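PDB 6BO0: MdbA protein, which probably catalyses thiol-disulfide exchange as a DsbA-like oxidoreductase of the thioredoxin superfamily, consistent with a role in forming disulfide bonds in exported proteins. Local coordinates for residues A[90-95]-A[126-131]; A[98-103]-A[143-148]; A[106-111]-A[139-144]. All coordinates share one frame; numbering follows the deposited sequence. Where two conformers were deposited one is given.

Contact 1. Residues A[90-95]-A[126-131]; sequences SNKAGT and KKELKD
K92 reaches from its helix to the start of helix 129-138, and its outer atoms CD, CE and NZ make the close contacts. CB sits 4.3 Å from L129 CD2, a loose methyl contact. CG lies anti to the carbonyl carbon (chi1 -65°), and beyond it the chain runs out extended toward E128. CD passes K127 O at 3.7 Å, so a greasy methylene rests on a backbone carbonyl. CE then comes within 3.5 Å of E128 OE1, and NZ closes the salt bridge with a hydrogen bond of 3.0 Å to that same oxygen. NZ approaches OE1 on its syn side, 28° out of the carboxylate plane; a second, weak bond to E128 OE2 makes the grip two-pronged but uneven. E128 starts out pointing away from K92, and its chain bends at chi2 (-58°), which helps bring the carboxylate back. Helix 89-103 opens the helical insertion that DsbA-like proteins carry within the thioredoxin fold, and its first turn lies by the active-site loop: S90 OG bonds to S48 OG, next to C49, which is an S-hydroxycysteine in this crystal. Across the contact E128 is the N-cap of helix 129-138. Its backbone N is held by the carboxylate three residues on, through a 2.9 Å hydrogen bond to D131 OD2, which accepts through its anti lone pair. L129 supplies the apolar part: CD2 lies 3.7 Å from K92 O and also approaches T95 CG2, with S155 of helix 155-172 against the same leucine. T95 turns its hydroxyl back into its own helix, where OG1 and its backbone N reach N91 O from opposite faces of that carbonyl.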
loop_
_atom_site.group_PDB
_atom_site.type_symbol
_atom_site.label_atom_id
_atom_site.label_comp_id
_atom_site.label_asym_id
_atom_site.label_seq_id
_atom_site.Cartn_x
_atom_site.Cartn_y
_atom_site.Cartn_z
ATOM N N SER A 90 0.098 -12.225 -1.348
ATOM C CA SER A 90 0.871 -11.024 -1.042
ATOM C C SER A 90 1.528 -10.446 -2.289
ATOM O O SER A 90 1.591 -9.219 -2.481
ATOM C CB SER A 90 1.919 -11.291 0.028
ATOM O OG SER A 90 1.311 -11.767 1.224
ATOM N N ASN A 91 2.021 -11.343 -3.152
ATOM C CA ASN A 91 2.602 -10.928 -4.418
ATOM C C ASN A 91 1.562 -10.420 -5.405
ATOM O O ASN A 91 1.799 -9.411 -6.086
ATOM C CB ASN A 91 3.373 -12.085 -5.044
ATOM C CG ASN A 91 4.785 -12.169 -4.494
ATOM O OD1 ASN A 91 5.630 -11.336 -4.831
ATOM N ND2 ASN A 91 5.045 -13.144 -3.634
ATOM N N LYS A 92 0.437 -11.102 -5.526
ATOM C CA LYS A 92 -0.573 -10.670 -6.506
ATOM C C LYS A 92 -1.179 -9.323 -6.110
ATOM O O LYS A 92 -1.261 -8.397 -6.923
ATOM C CB LYS A 92 -1.631 -11.745 -6.689
ATOM C CG LYS A 92 -1.091 -13.052 -7.301
ATOM C CD LYS A 92 -2.042 -14.220 -7.125
ATOM C CE LYS A 92 -1.365 -15.538 -7.397
ATOM N NZ LYS A 92 -2.294 -16.671 -7.174
ATOM N N ALA A 93 -1.616 -9.225 -4.875
ATOM C CA ALA A 93 -2.163 -7.969 -4.372
ATOM C C ALA A 93 -1.120 -6.864 -4.406
ATOM O O ALA A 93 -1.423 -5.741 -4.812
ATOM C CB ALA A 93 -2.712 -8.157 -2.969
ATOM N N GLY A 94 0.108 -7.184 -3.980
ATOM C CA GLY A 94 1.143 -6.189 -4.000
ATOM C C GLY A 94 1.473 -5.714 -5.400
ATOM O O GLY A 94 1.647 -4.514 -5.637
ATOM N N THR A 95 1.542 -6.644 -6.357
ATOM C CA THR A 95 1.792 -6.261 -7.749
ATOM C C THR A 95 0.691 -5.364 -8.275
ATOM O O THR A 95 0.937 -4.378 -8.969
ATOM C CB THR A 95 1.944 -7.527 -8.618
ATOM O OG1 THR A 95 3.128 -8.220 -8.243
ATOM C CG2 THR A 95 2.067 -7.179 -10.083
ATOM N N LYS A 126 -8.022 -15.943 -3.140
ATOM C CA LYS A 126 -9.156 -16.121 -4.017
ATOM C C LYS A 126 -9.155 -15.233 -5.240
ATOM O O LYS A 126 -10.087 -15.301 -6.043
ATOM C CB LYS A 126 -10.433 -15.873 -3.242
ATOM C CG LYS A 126 -10.620 -16.896 -2.149
ATOM C CD LYS A 126 -11.857 -16.672 -1.314
ATOM C CE LYS A 126 -12.011 -17.750 -0.245
ATOM N NZ LYS A 126 -12.449 -17.147 1.038
ATOM N N LYS A 127 -8.106 -14.428 -5.418
ATOM C CA LYS A 127 -8.060 -13.451 -6.509
ATOM C C LYS A 127 -6.777 -13.621 -7.305
ATOM O O LYS A 127 -5.680 -13.495 -6.767
ATOM C CB LYS A 127 -8.144 -12.016 -5.974
ATOM C CG LYS A 127 -9.406 -11.693 -5.218
ATOM C CD LYS A 127 -10.647 -11.777 -6.067
ATOM C CE LYS A 127 -11.878 -11.612 -5.195
ATOM N NZ LYS A 127 -13.123 -11.880 -5.973
ATOM N N GLU A 128 -6.925 -13.906 -8.591
ATOM C CA GLU A 128 -5.802 -13.890 -9.493
ATOM C C GLU A 128 -5.588 -12.453 -9.986
ATOM O O GLU A 128 -6.431 -11.576 -9.751
ATOM C CB GLU A 128 -6.022 -14.854 -10.655
ATOM C CG GLU A 128 -6.147 -16.305 -10.206
ATOM C CD GLU A 128 -4.925 -16.798 -9.434
ATOM O OE1 GLU A 128 -3.770 -16.473 -9.766
ATOM O OE2 GLU A 128 -5.133 -17.566 -8.491
ATOM N N LEU A 129 -4.495 -12.227 -10.709
ATOM C CA LEU A 129 -4.251 -10.900 -11.240
ATOM C C LEU A 129 -5.416 -10.405 -12.088
ATOM O O LEU A 129 -5.749 -9.225 -12.033
ATOM C CB LEU A 129 -2.960 -10.884 -12.036
ATOM C CG LEU A 129 -1.699 -10.919 -11.169
ATOM C CD1 LEU A 129 -0.503 -11.198 -12.050
ATOM C CD2 LEU A 129 -1.496 -9.625 -10.391
ATOM N N LYS A 130 -6.057 -11.272 -12.881
ATOM C CA LYS A 130 -7.179 -10.788 -13.695
ATOM C C LYS A 130 -8.341 -10.288 -12.824
ATOM O O LYS A 130 -9.076 -9.387 -13.218
ATOM C CB LYS A 130 -7.679 -11.883 -14.654
ATOM C CG LYS A 130 -8.264 -13.130 -14.003
ATOM C CD LYS A 130 -8.558 -14.234 -14.993
ATOM C CE LYS A 130 -9.317 -15.343 -14.301
ATOM N NZ LYS A 130 -10.704 -14.891 -14.022
ATOM N N ASP A 131 -8.525 -10.909 -11.666
ATOM C CA ASP A 131 -9.586 -10.524 -10.745
ATOM C C ASP A 131 -9.258 -9.196 -10.067
ATOM O O ASP A 131 -10.120 -8.324 -9.896
ATOM C CB ASP A 131 -9.812 -11.618 -9.691
ATOM C CG ASP A 131 -10.125 -12.950 -10.312
ATOM O OD1 ASP A 131 -11.082 -13.008 -11.110
ATOM O OD2 ASP A 131 -9.385 -13.916 -10.046
#

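Contact 2. Residues A[98-103]-A[143-148]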
loop_
_atom_site.group_PDB
_atom_site.type_symbol
_atom_site.label_atom_id
_atom_site.label_comp_id
_atom_site.label_asym_id
_atom_site.label_seq_id
_atom_site.Cartn_x
_atom_site.Cartn_y
_atom_site.Cartn_z
ATOM N N TYR A 98 0.963 -1.930 -6.705
ATOM C CA TYR A 98 2.168 -1.271 -7.206
ATOM C C TYR A 98 1.962 -0.723 -8.601
ATOM O O TYR A 98 2.426 0.366 -8.939
ATOM C CB TYR A 98 3.348 -2.251 -7.179
ATOM C CG TYR A 98 4.607 -1.718 -7.783
ATOM C CD1 TYR A 98 5.435 -0.866 -7.074
ATOM C CD2 TYR A 98 4.965 -2.053 -9.086
ATOM C CE1 TYR A 98 6.579 -0.338 -7.648
ATOM C CE2 TYR A 98 6.102 -1.534 -9.659
ATOM C CZ TYR A 98 6.911 -0.679 -8.924
ATOM O OH TYR A 98 8.059 -0.179 -9.502
ATOM N N THR A 99 1.268 -1.484 -9.425
ATOM C CA THR A 99 0.969 -1.074 -10.796
ATOM C C THR A 99 0.157 0.221 -10.795
ATOM O O THR A 99 0.425 1.157 -11.568
ATOM C CB THR A 99 0.191 -2.179 -11.535
ATOM O OG1 THR A 99 0.938 -3.392 -11.517
ATOM C CG2 THR A 99 -0.091 -1.799 -12.972
ATOM N N ILE A 100 -0.837 0.280 -9.901
ATOM C CA ILE A 100 -1.635 1.496 -9.768
ATOM C C ILE A 100 -0.767 2.655 -9.234
ATOM O O ILE A 100 -0.849 3.781 -9.725
ATOM C CB ILE A 100 -2.855 1.243 -8.865
ATOM C CG1 ILE A 100 -3.746 0.152 -9.456
ATOM C CG2 ILE A 100 -3.638 2.488 -8.609
ATOM C CD1 ILE A 100 -4.818 -0.352 -8.522
ATOM N N ALA A 101 0.060 2.369 -8.238
ATOM C CA ALA A 101 0.934 3.402 -7.684
ATOM C C ALA A 101 1.838 4.002 -8.741
ATOM O O ALA A 101 2.088 5.211 -8.721
ATOM C CB ALA A 101 1.780 2.843 -6.559
ATOM N N LYS A 102 2.379 3.155 -9.606
ATOM C CA LYS A 102 3.359 3.595 -10.580
ATOM C C LYS A 102 2.714 4.303 -11.777
ATOM O O LYS A 102 3.248 5.304 -12.274
ATOM C CB LYS A 102 4.194 2.402 -11.060
ATOM C CG LYS A 102 5.412 2.816 -11.880
ATOM C CD LYS A 102 6.268 1.637 -12.284
ATOM C CE LYS A 102 7.482 2.165 -13.006
ATOM N NZ LYS A 102 8.477 1.153 -13.391
ATOM N N ASP A 103 1.569 3.786 -12.245
ATOM C CA ASP A 103 0.965 4.240 -13.517
ATOM C C ASP A 103 -0.305 5.025 -13.406
ATOM O O ASP A 103 -0.800 5.534 -14.423
ATOM C CB ASP A 103 0.523 3.068 -14.373
ATOM C CG ASP A 103 1.626 2.349 -14.994
ATOM O OD1 ASP A 103 2.802 2.534 -14.650
ATOM O OD2 ASP A 103 1.302 1.532 -15.897
ATOM N N ASP A 143 -7.572 2.259 -18.344
ATOM C CA ASP A 143 -7.635 1.035 -19.130
ATOM C C ASP A 143 -6.288 0.331 -19.176
ATOM O O ASP A 143 -6.209 -0.897 -19.042
ATOM C CB ASP A 143 -8.128 1.359 -20.557
ATOM C CG ASP A 143 -9.511 1.979 -20.606
ATOM O OD1 ASP A 143 -10.298 1.813 -19.671
ATOM O OD2 ASP A 143 -9.812 2.604 -21.650
ATOM N N GLU A 144 -5.216 1.081 -19.420
ATOM C CA GLU A 144 -3.896 0.474 -19.532
ATOM C C GLU A 144 -3.421 -0.109 -18.193
ATOM O O GLU A 144 -2.700 -1.116 -18.168
ATOM C CB GLU A 144 -2.906 1.515 -20.059
ATOM C CG GLU A 144 -1.505 1.001 -20.290
ATOM C CD GLU A 144 -1.346 -0.005 -21.416
ATOM O OE1 GLU A 144 -2.329 -0.356 -22.141
ATOM O OE2 GLU A 144 -0.204 -0.491 -21.562
ATOM N N THR A 145 -3.810 0.544 -17.098
ATOM C CA THR A 145 -3.456 0.030 -15.768
ATOM C C THR A 145 -4.113 -1.322 -15.523
ATOM O O THR A 145 -3.488 -2.247 -15.033
ATOM C CB THR A 145 -3.853 1.022 -14.693
ATOM O OG1 THR A 145 -3.203 2.267 -14.964
ATOM C CG2 THR A 145 -3.539 0.542 -13.285
ATOM N N VAL A 146 -5.388 -1.414 -15.865
ATOM C CA VAL A 146 -6.138 -2.647 -15.720
ATOM C C VAL A 146 -5.445 -3.764 -16.519
ATOM O O VAL A 146 -5.257 -4.868 -16.025
ATOM C CB VAL A 146 -7.604 -2.423 -16.161
ATOM C CG1 VAL A 146 -8.386 -3.731 -16.163
ATOM C CG2 VAL A 146 -8.301 -1.423 -15.241
ATOM N N LYS A 147 -5.086 -3.455 -17.775
ATOM C CA LYS A 147 -4.383 -4.441 -18.596
ATOM C C LYS A 147 -3.061 -4.882 -17.942
ATOM O O LYS A 147 -2.750 -6.068 -17.901
ATOM C CB LYS A 147 -4.130 -3.857 -19.980
ATOM C CG LYS A 147 -3.460 -4.818 -20.944
ATOM C CD LYS A 147 -2.917 -4.113 -22.168
ATOM C CE LYS A 147 -4.030 -3.602 -23.023
ATOM N NZ LYS A 147 -3.447 -2.994 -24.242
ATOM N N LYS A 148 -2.269 -3.914 -17.461
ATOM C CA LYS A 148 -0.974 -4.254 -16.900
ATOM C C LYS A 148 -1.129 -5.107 -15.648
ATOM O O LYS A 148 -0.285 -5.967 -15.373
ATOM C CB LYS A 148 -0.184 -3.016 -16.569
ATOM C CG LYS A 148 0.406 -2.349 -17.805
ATOM C CD LYS A 148 1.328 -1.233 -17.360
ATOM C CE LYS A 148 1.816 -0.391 -18.497
ATOM N NZ LYS A 148 2.872 0.496 -17.964
HETATM O O HOH W 1 1.550 -5.533 -13.268
HETATM O O HOH W 2 -1.216 2.238 -17.068
#
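D103 OD2 is held by two donors: K148 NZ at 2.8 Å, in a salt bridge, and water 2 at 2.9 Å. Both belong to the seam between helices 89-103 and 143-151, two neighbours in the helical insertion of this DsbA-like thioredoxin fold. Their short segments run roughly antiparallel, at 146°, with the axes 9.6 Å apart. The ammonium comes in on the syn side of OD2, 17° out of the carboxylate plane, and the two side chains cross at about a right angle. Y154 OH ties the pair together from outside, bonding both to D103 OD1 and to K148 NZ. With its two oxygens engaged in this way, the carboxylate is fixed in rotation, and the nearby lysine charge would be expected to favour its ionised form.

Water 2 also donates to T145 OG1, which lies anti to the carbonyl carbon (chi1 -58°) and bonds as well to D104 OD2. The same torsion leaves T145 CG2 anti to the backbone N, facing I100. There CG2 meets I100 CG1 at 3.9 Å, the two side chains again crossing at about a right angle; V108, Y109 and F112 of helix 106-118 pack against this isoleucine too. T99 CG2 rests 3.8 Å from K148 CB, the root of the lysine whose tip makes the salt bridge, and lies close to T145 O. K148 thus serves twice, its base apolar and its far end charged. The T99 hydroxyl is engaged with T95 O in its own helix, and water 1 links the two helices beside it, donating at 2.8 Å to T99 OG1 and at 2.8 Å to K148 O.

Contact 3. Residues A[106-111]-A[139-144]; sequences AQVYWN and LGAKDE
V108 packs mainly against bare backbone: its CG2 methyl lies 3.6 Å from L139 O and 3.7 Å from G140 O, two successive carbonyl oxygens of a turn. That turn is a Schellman motif ending helix 129-138. G140 is its C-prime residue, with positive phi (100°), and A141 N and G140 N fold back to A136 O and K137 O. At these backbone angles a CB would jam against the preceding carbonyl oxygen, which by itself calls for glycine; it would also press on V108 CG2. The other valine methyl, CG1, lies anti to the backbone N (chi1 176°) and meets A141 CB at 4.1 Å. L139 CD1 rests 3.9 Å from N111 O, one turn beyond V108 on helix 106-118, while F112 and M115 pack on the same leucine. N111 keeps its OD1 for E15 N, near the N terminus. Its ND2 gives a 3.1 Å hydrogen bond to water 3, which in turn donates to L139 O at 2.7 Å. The direct touches are thus all van der Waals, methyls laid on backbone oxygens, and L139 O has its hydrogen-bonding need met by water 3 rather than by V108.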
loop_
_atom_site.group_PDB
_atom_site.type_symbol
_atom_site.label_atom_id
_atom_site.label_comp_id
_atom_site.label_asym_id
_atom_site.label_seq_id
_atom_site.Cartn_x
_atom_site.Cartn_y
_atom_site.Cartn_z
ATOM N N ALA A 106 -3.128 8.835 -7.474
ATOM C CA ALA A 106 -3.078 8.699 -6.034
ATOM C C ALA A 106 -4.420 8.281 -5.465
ATOM O O ALA A 106 -4.501 7.448 -4.538
ATOM C CB ALA A 106 -2.623 10.009 -5.390
ATOM N N GLN A 107 -5.500 8.796 -6.049
ATOM C CA GLN A 107 -6.810 8.494 -5.541
ATOM C C GLN A 107 -7.157 6.994 -5.742
ATOM O O GLN A 107 -7.709 6.322 -4.846
ATOM C CB GLN A 107 -7.844 9.386 -6.191
ATOM C CG GLN A 107 -9.205 9.174 -5.624
ATOM C CD GLN A 107 -10.108 10.320 -5.973
ATOM O OE1 GLN A 107 -11.124 10.137 -6.622
ATOM N NE2 GLN A 107 -9.715 11.529 -5.588
ATOM N N VAL A 108 -6.904 6.487 -6.941
ATOM C CA VAL A 108 -7.184 5.081 -7.215
ATOM C C VAL A 108 -6.280 4.203 -6.354
ATOM O O VAL A 108 -6.733 3.200 -5.786
ATOM C CB VAL A 108 -7.050 4.789 -8.721
ATOM C CG1 VAL A 108 -7.239 3.305 -8.997
ATOM C CG2 VAL A 108 -8.061 5.571 -9.509
ATOM N N TYR A 109 -5.014 4.582 -6.228
ATOM C CA TYR A 109 -4.095 3.837 -5.375
ATOM C C TYR A 109 -4.610 3.758 -3.934
ATOM O O TYR A 109 -4.652 2.684 -3.327
ATOM C CB TYR A 109 -2.693 4.456 -5.403
ATOM C CG TYR A 109 -1.789 3.772 -4.407
ATOM C CD1 TYR A 109 -1.302 2.496 -4.629
ATOM C CD2 TYR A 109 -1.487 4.362 -3.202
ATOM C CE1 TYR A 109 -0.514 1.839 -3.688
ATOM C CE2 TYR A 109 -0.720 3.713 -2.241
ATOM C CZ TYR A 109 -0.230 2.463 -2.490
ATOM O OH TYR A 109 0.527 1.850 -1.526
ATOM N N TRP A 110 -4.966 4.911 -3.379
ATOM C CA TRP A 110 -5.406 4.970 -1.997
ATOM C C TRP A 110 -6.624 4.085 -1.758
ATOM O O TRP A 110 -6.678 3.304 -0.798
ATOM C CB TRP A 110 -5.726 6.427 -1.641
ATOM C CG TRP A 110 -6.185 6.601 -0.253
ATOM C CD1 TRP A 110 -7.476 6.618 0.196
ATOM C CD2 TRP A 110 -5.370 6.721 0.901
ATOM N NE1 TRP A 110 -7.516 6.760 1.559
ATOM C CE2 TRP A 110 -6.231 6.830 2.014
ATOM C CE3 TRP A 110 -4.000 6.766 1.110
ATOM C CZ2 TRP A 110 -5.750 6.967 3.301
ATOM C CZ3 TRP A 110 -3.536 6.910 2.398
ATOM C CH2 TRP A 110 -4.405 7.010 3.462
ATOM N N ASN A 111 -7.611 4.214 -2.632
ATOM C CA ASN A 111 -8.820 3.422 -2.489
ATOM C C ASN A 111 -8.580 1.921 -2.703
ATOM O O ASN A 111 -9.163 1.086 -2.006
ATOM C CB ASN A 111 -9.933 3.943 -3.393
ATOM C CG ASN A 111 -10.527 5.232 -2.889
ATOM O OD1 ASN A 111 -10.916 5.314 -1.733
ATOM N ND2 ASN A 111 -10.570 6.250 -3.735
ATOM N N LEU A 139 -12.698 0.546 -9.319
ATOM C CA LEU A 139 -12.212 1.669 -8.508
ATOM C C LEU A 139 -11.596 2.797 -9.328
ATOM O O LEU A 139 -11.006 3.702 -8.762
ATOM C CB LEU A 139 -11.253 1.179 -7.437
ATOM C CG LEU A 139 -11.928 0.272 -6.407
ATOM C CD1 LEU A 139 -10.907 -0.015 -5.297
ATOM C CD2 LEU A 139 -13.199 0.834 -5.814
ATOM N N GLY A 140 -11.760 2.765 -10.641
ATOM C CA GLY A 140 -11.434 3.914 -11.460
ATOM C C GLY A 140 -10.107 3.900 -12.180
ATOM O O GLY A 140 -9.725 4.914 -12.761
ATOM N N ALA A 141 -9.399 2.768 -12.190
ATOM C CA ALA A 141 -8.094 2.722 -12.857
ATOM C C ALA A 141 -8.232 2.935 -14.368
ATOM O O ALA A 141 -9.228 2.548 -14.975
ATOM C CB ALA A 141 -7.412 1.398 -12.579
ATOM N N LYS A 142 -7.179 3.487 -14.964
ATOM C CA LYS A 142 -7.075 3.633 -16.407
ATOM C C LYS A 142 -7.114 2.271 -17.094
ATOM O O LYS A 142 -6.693 1.260 -16.523
ATOM C CB LYS A 142 -5.768 4.324 -16.778
ATOM C CG LYS A 142 -5.674 5.794 -16.364
ATOM C CD LYS A 142 -4.380 6.462 -16.842
ATOM C CE LYS A 142 -3.154 6.048 -16.022
ATOM N NZ LYS A 142 -1.859 6.704 -16.409
ATOM N N ASP A 143 -7.572 2.259 -18.344
ATOM C CA ASP A 143 -7.635 1.035 -19.130
ATOM C C ASP A 143 -6.288 0.331 -19.176
ATOM O O ASP A 143 -6.209 -0.897 -19.042
ATOM C CB ASP A 143 -8.128 1.359 -20.557
ATOM C CG ASP A 143 -9.511 1.979 -20.606
ATOM O OD1 ASP A 143 -10.298 1.813 -19.671
ATOM O OD2 ASP A 143 -9.812 2.604 -21.650
ATOM N N GLU A 144 -5.216 1.081 -19.420
ATOM C CA GLU A 144 -3.896 0.474 -19.532
ATOM C C GLU A 144 -3.421 -0.109 -18.193
ATOM O O GLU A 144 -2.700 -1.116 -18.168
ATOM C CB GLU A 144 -2.906 1.515 -20.059
ATOM C CG GLU A 144 -1.505 1.001 -20.290
ATOM C CD GLU A 144 -1.346 -0.005 -21.416
ATOM O OE1 GLU A 144 -2.329 -0.356 -22.141
ATOM O OE2 GLU A 144 -0.204 -0.491 -21.562
HETATM O O HOH W 3 -10.978 5.281 -6.611
#

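In the fold
From the N terminus, the chain enters helix 89-103, whose beginning is used by contact 1 and whose end by contact 2; helix 106-118 follows and supplies contact 3. The chain then runs on to 126-131, where contact 1 closes a loop of 30 residues. Next come 139-144, closing contact 3, and 143-148, closing contact 2. Contacts 2 and 3 end on the same stretch, with D143 and E144 common to both, contact 3 starting later; I100 packs on V108 between them. Contact 1 crosses both. Contact 1 ties helix 89-103 to the start of helix 129-138, contact 2 ties it to helix 143-151, and contact 3 ties helix 106-118 to the turn joining those last two.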